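Local coordinates for protein esterase (Xanthomonas oryzae pv. oryzae, PDB 3H2G) that hydrolyses ester bonds as a cell wall-degrading virulence factor with which a bacterial pathogen attacks rice, at residues Ser222-Leu234 with Cys331-Asn343. Numbering follows the deposited sequence.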
loop_
_atom_site.group_PDB
_atom_site.type_symbol
_atom_site.label_atom_id
_atom_site.label_comp_id
_atom_site.label_asym_id
_atom_site.label_seq_id
_atom_site.Cartn_x
_atom_site.Cartn_y
_atom_site.Cartn_z
ATOM N N SER A 222 -15.067 -5.800 15.746
ATOM C CA SER A 222 -14.741 -4.518 16.355
ATOM C C SER A 222 -13.456 -4.665 17.145
ATOM O O SER A 222 -13.068 -5.772 17.521
ATOM C CB SER A 222 -15.864 -4.053 17.288
ATOM O OG SER A 222 -15.913 -4.842 18.464
ATOM N N ASN A 223 -12.787 -3.544 17.379
ATOM C CA ASN A 223 -11.552 -3.543 18.143
ATOM C C ASN A 223 -11.651 -2.441 19.189
ATOM O O ASN A 223 -12.697 -1.807 19.327
ATOM C CB ASN A 223 -10.354 -3.310 17.219
ATOM C CG ASN A 223 -10.528 -2.093 16.337
ATOM O OD1 ASN A 223 -10.723 -0.982 16.823
ATOM N ND2 ASN A 223 -10.454 -2.297 15.028
ATOM N N ALA A 224 -10.566 -2.213 19.919
ATOM C CA ALA A 224 -10.543 -1.196 20.966
ATOM C C ALA A 224 -10.881 0.204 20.471
ATOM O O ALA A 224 -11.372 1.032 21.239
ATOM C CB ALA A 224 -9.176 -1.187 21.650
ATOM N N VAL A 225 -10.621 0.466 19.193
ATOM C CA VAL A 225 -10.890 1.779 18.614
ATOM C C VAL A 225 -12.338 1.921 18.160
ATOM O O VAL A 225 -12.985 2.933 18.424
ATOM C CB VAL A 225 -9.965 2.054 17.402
ATOM C CG1 VAL A 225 -10.207 3.458 16.867
ATOM C CG2 VAL A 225 -8.507 1.882 17.811
ATOM N N GLY A 226 -12.841 0.904 17.473
ATOM C CA GLY A 226 -14.210 0.953 16.995
ATOM C C GLY A 226 -14.553 -0.235 16.124
ATOM O O GLY A 226 -13.861 -1.251 16.143
ATOM N N GLU A 227 -15.622 -0.103 15.350
ATOM C CA GLU A 227 -16.069 -1.173 14.471
ATOM C C GLU A 227 -15.198 -1.308 13.223
ATOM O O GLU A 227 -14.880 -0.317 12.564
ATOM C CB GLU A 227 -17.522 -0.927 14.053
ATOM C CG GLU A 227 -18.044 -1.904 13.010
ATOM C CD GLU A 227 -19.441 -1.553 12.541
ATOM O OE1 GLU A 227 -20.408 -1.799 13.295
ATOM O OE2 GLU A 227 -19.569 -1.019 11.421
ATOM N N ASN A 228 -14.814 -2.541 12.910
ATOM C CA ASN A 228 -14.007 -2.825 11.731
ATOM C C ASN A 228 -14.991 -3.085 10.599
ATOM O O ASN A 228 -15.110 -4.200 10.085
ATOM C CB ASN A 228 -13.125 -4.051 11.973
ATOM C CG ASN A 228 -12.302 -4.416 10.764
ATOM O OD1 ASN A 228 -11.811 -3.540 10.048
ATOM N ND2 ASN A 228 -12.134 -5.716 10.531
ATOM N N THR A 229 -15.688 -2.019 10.229
ATOM C CA THR A 229 -16.725 -2.019 9.206
ATOM C C THR A 229 -16.420 -2.731 7.889
ATOM O O THR A 229 -17.294 -3.386 7.317
ATOM C CB THR A 229 -17.134 -0.568 8.915
ATOM O OG1 THR A 229 -17.396 0.092 10.161
ATOM C CG2 THR A 229 -18.383 -0.512 8.041
ATOM N N PHE A 230 -15.189 -2.609 7.407
ATOM C CA PHE A 230 -14.817 -3.231 6.141
ATOM C C PHE A 230 -14.157 -4.596 6.334
ATOM O O PHE A 230 -13.563 -5.143 5.406
ATOM C CB PHE A 230 -13.868 -2.299 5.377
ATOM C CG PHE A 230 -14.274 -0.849 5.428
ATOM C CD1 PHE A 230 -15.556 -0.455 5.055
ATOM C CD2 PHE A 230 -13.375 0.124 5.859
ATOM C CE1 PHE A 230 -15.937 0.885 5.114
ATOM C CE2 PHE A 230 -13.747 1.464 5.919
ATOM C CZ PHE A 230 -15.030 1.846 5.547
ATOM N N GLY A 231 -14.288 -5.146 7.539
ATOM C CA GLY A 231 -13.683 -6.428 7.863
ATOM C C GLY A 231 -14.039 -7.625 6.998
ATOM O O GLY A 231 -13.175 -8.451 6.696
ATOM N N ILE A 232 -15.302 -7.743 6.603
ATOM C CA ILE A 232 -15.700 -8.875 5.775
ATOM C C ILE A 232 -15.025 -8.813 4.407
ATOM O O ILE A 232 -14.566 -9.829 3.887
ATOM C CB ILE A 232 -17.232 -8.934 5.612
ATOM C CG1 ILE A 232 -17.865 -9.271 6.966
ATOM C CG2 ILE A 232 -17.617 -9.982 4.567
ATOM C CD1 ILE A 232 -19.359 -9.444 6.924
ATOM N N LEU A 233 -14.946 -7.614 3.840
ATOM C CA LEU A 233 -14.312 -7.425 2.538
ATOM C C LEU A 233 -12.797 -7.621 2.612
ATOM O O LEU A 233 -12.224 -8.399 1.849
ATOM C CB LEU A 233 -14.624 -6.021 2.003
ATOM C CG LEU A 233 -16.091 -5.716 1.674
ATOM C CD1 LEU A 233 -16.251 -4.226 1.372
ATOM C CD2 LEU A 233 -16.536 -6.557 0.483
ATOM N N LEU A 234 -12.147 -6.916 3.535
ATOM C CA LEU A 234 -10.697 -7.017 3.689
ATOM C C LEU A 234 -10.267 -8.404 4.169
ATOM O O LEU A 234 -9.256 -8.945 3.715
ATOM C CB LEU A 234 -10.201 -5.939 4.660
ATOM C CG LEU A 234 -10.492 -4.502 4.217
ATOM C CD1 LEU A 234 -10.072 -3.519 5.301
ATOM C CD2 LEU A 234 -9.757 -4.212 2.920
ATOM N N CYS A 331 3.146 6.955 10.242
ATOM C CA CYS A 331 2.050 7.889 10.449
ATOM C C CYS A 331 0.720 7.157 10.452
ATOM O O CYS A 331 0.543 6.151 9.765
ATOM C CB CYS A 331 2.057 8.957 9.353
ATOM S SG CYS A 331 0.904 10.356 9.579
ATOM N N GLY A 332 -0.213 7.672 11.241
ATOM C CA GLY A 332 -1.524 7.070 11.331
ATOM C C GLY A 332 -2.395 7.934 12.215
ATOM O O GLY A 332 -2.002 9.041 12.581
ATOM N N SER A 333 -3.576 7.433 12.556
ATOM C CA SER A 333 -4.502 8.171 13.401
ATOM C C SER A 333 -5.086 7.271 14.480
ATOM O O SER A 333 -5.459 6.128 14.210
ATOM C CB SER A 333 -5.638 8.750 12.554
ATOM O OG SER A 333 -6.692 9.228 13.377
ATOM N N SER A 334 -5.161 7.785 15.704
ATOM C CA SER A 334 -5.728 7.012 16.800
ATOM C C SER A 334 -7.255 6.917 16.675
ATOM O O SER A 334 -7.919 6.316 17.520
ATOM C CB SER A 334 -5.325 7.619 18.150
ATOM O OG SER A 334 -5.520 9.020 18.168
ATOM N N ASN A 335 -7.807 7.509 15.617
ATOM C CA ASN A 335 -9.253 7.448 15.366
ATOM C C ASN A 335 -9.517 6.267 14.423
ATOM O O ASN A 335 -10.656 5.826 14.269
ATOM C CB ASN A 335 -9.760 8.715 14.661
ATOM C CG ASN A 335 -9.680 9.960 15.524
ATOM O OD1 ASN A 335 -9.163 10.988 15.088
ATOM N ND2 ASN A 335 -10.211 9.886 16.738
ATOM N N ASP A 336 -8.450 5.777 13.797
ATOM C CA ASP A 336 -8.504 4.682 12.820
ATOM C C ASP A 336 -8.906 3.313 13.378
ATOM O O ASP A 336 -8.139 2.680 14.100
ATOM C CB ASP A 336 -7.140 4.560 12.133
ATOM C CG ASP A 336 -7.193 3.757 10.844
ATOM O OD1 ASP A 336 -8.120 2.938 10.666
ATOM O OD2 ASP A 336 -6.284 3.940 10.010
ATOM N N ALA A 337 -10.104 2.854 13.021
ATOM C CA ALA A 337 -10.599 1.560 13.483
ATOM C C ALA A 337 -10.364 0.445 12.460
ATOM O O ALA A 337 -10.563 -0.732 12.766
ATOM C CB ALA A 337 -12.092 1.657 13.817
ATOM N N THR A 338 -9.948 0.806 11.250
ATOM C CA THR A 338 -9.686 -0.200 10.222
ATOM C C THR A 338 -8.286 -0.776 10.436
ATOM O O THR A 338 -8.084 -1.992 10.388
ATOM C CB THR A 338 -9.808 0.400 8.803
ATOM O OG1 THR A 338 -11.160 0.833 8.585
ATOM C CG2 THR A 338 -9.446 -0.640 7.750
ATOM N N VAL A 339 -7.323 0.106 10.678
ATOM C CA VAL A 339 -5.949 -0.300 10.949
ATOM C C VAL A 339 -5.510 0.471 12.194
ATOM O O VAL A 339 -4.985 1.583 12.093
ATOM C CB VAL A 339 -5.002 0.039 9.770
ATOM C CG1 VAL A 339 -3.570 -0.356 10.122
ATOM C CG2 VAL A 339 -5.453 -0.698 8.512
ATOM N N PRO A 340 -5.741 -0.102 13.389
ATOM C CA PRO A 340 -5.367 0.548 14.648
ATOM C C PRO A 340 -3.916 1.008 14.697
ATOM O O PRO A 340 -3.016 0.316 14.218
ATOM C CB PRO A 340 -5.681 -0.522 15.687
ATOM C CG PRO A 340 -6.895 -1.189 15.093
ATOM C CD PRO A 340 -6.485 -1.349 13.647
ATOM N N LEU A 341 -3.699 2.181 15.282
ATOM C CA LEU A 341 -2.358 2.744 15.397
ATOM C C LEU A 341 -1.473 1.833 16.242
ATOM O O LEU A 341 -0.252 1.994 16.281
ATOM C CB LEU A 341 -2.432 4.146 16.010
ATOM C CG LEU A 341 -1.169 5.009 15.931
ATOM C CD1 LEU A 341 -0.686 5.100 14.486
ATOM C CD2 LEU A 341 -1.479 6.400 16.484
ATOM N N LYS A 342 -2.102 0.876 16.923
ATOM C CA LYS A 342 -1.375 -0.090 17.740
ATOM C C LYS A 342 -0.302 -0.749 16.873
ATOM O O LYS A 342 0.738 -1.175 17.368
ATOM C CB LYS A 342 -2.330 -1.163 18.272
ATOM C CG LYS A 342 -1.638 -2.304 19.012
ATOM C CD LYS A 342 -2.601 -3.445 19.335
ATOM C CE LYS A 342 -1.856 -4.612 19.991
ATOM N NZ LYS A 342 -2.717 -5.802 20.225
ATOM N N ASN A 343 -0.568 -0.829 15.573
ATOM C CA ASN A 343 0.373 -1.428 14.630
ATOM C C ASN A 343 1.717 -0.712 14.645
ATOM O O ASN A 343 2.771 -1.353 14.686
ATOM C CB ASN A 343 -0.214 -1.395 13.217
ATOM C CG ASN A 343 -1.167 -2.540 12.960
ATOM O OD1 ASN A 343 -0.743 -3.677 12.759
ATOM N ND2 ASN A 343 -2.463 -2.249 12.979
HETATM O O HOH W 1 -12.812 -1.511 8.522
#
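With chi1 at 52°, Asn223 carries its CG between its own backbone N and carbonyl carbon, which turns the amide toward Ala337; in Val225 a chi1 of -177° sets CG1 anti to the backbone N, against the backbone of Ser334-Ala337. The Asn223 ND2 donates to Ala337 O at 2.8 Å; that oxygen lies practically in the amide plane, although the donor is tilted 20° from the carbonyl plane. The rotation of the amide is fixed at its other end too: Asn223 OD1 accepts from Val225 N at 2.8 Å, in the carbonyl plane and on a lone pair, and from Gly226 N, which sits above that plane. These two bonds make an Asx turn and an Asx motif, while ND2 also reaches Ser218 OG. Pro340 CG, by contrast, lies over one face of the Asn223 amide, 3.7 Å from Asn223 ND2. Val225 CG1 rests against Asn335 O and Asp336 O, 3.5 Å from the latter, and more loosely on Ala337 CB, which comes within 3.6 Å of Glu227 O. Farther along, Leu234 CD1 meets Thr338 CG2 at 3.8 Å, the two side chains crossing at about a right angle. A water donates to Asn228 OD1 and to Thr338 OG1 (2.9 Å) and accepts from Phe230 N; Thr338 OG1 is also hydrogen-bonded to Ala374 O. Asp336, whose CB points away from 222-234, accepts hydrogen bonds at OD1 from Thr338 N and Val339 N, and its OD2 is hydrogen-bonded to His377 ND1, consistent with the acid of a Ser176-His377-Asp336 triad in an alpha/beta-hydrolase fold. A doubly fixed amide gripping Ala337 O, and a water satisfying the N-cap Phe230 N while reaching Thr338 OG1, are consistent with a second-shell restraint on the Asp336 loop, supplemented by methyl-to-carbonyl and apolar contacts.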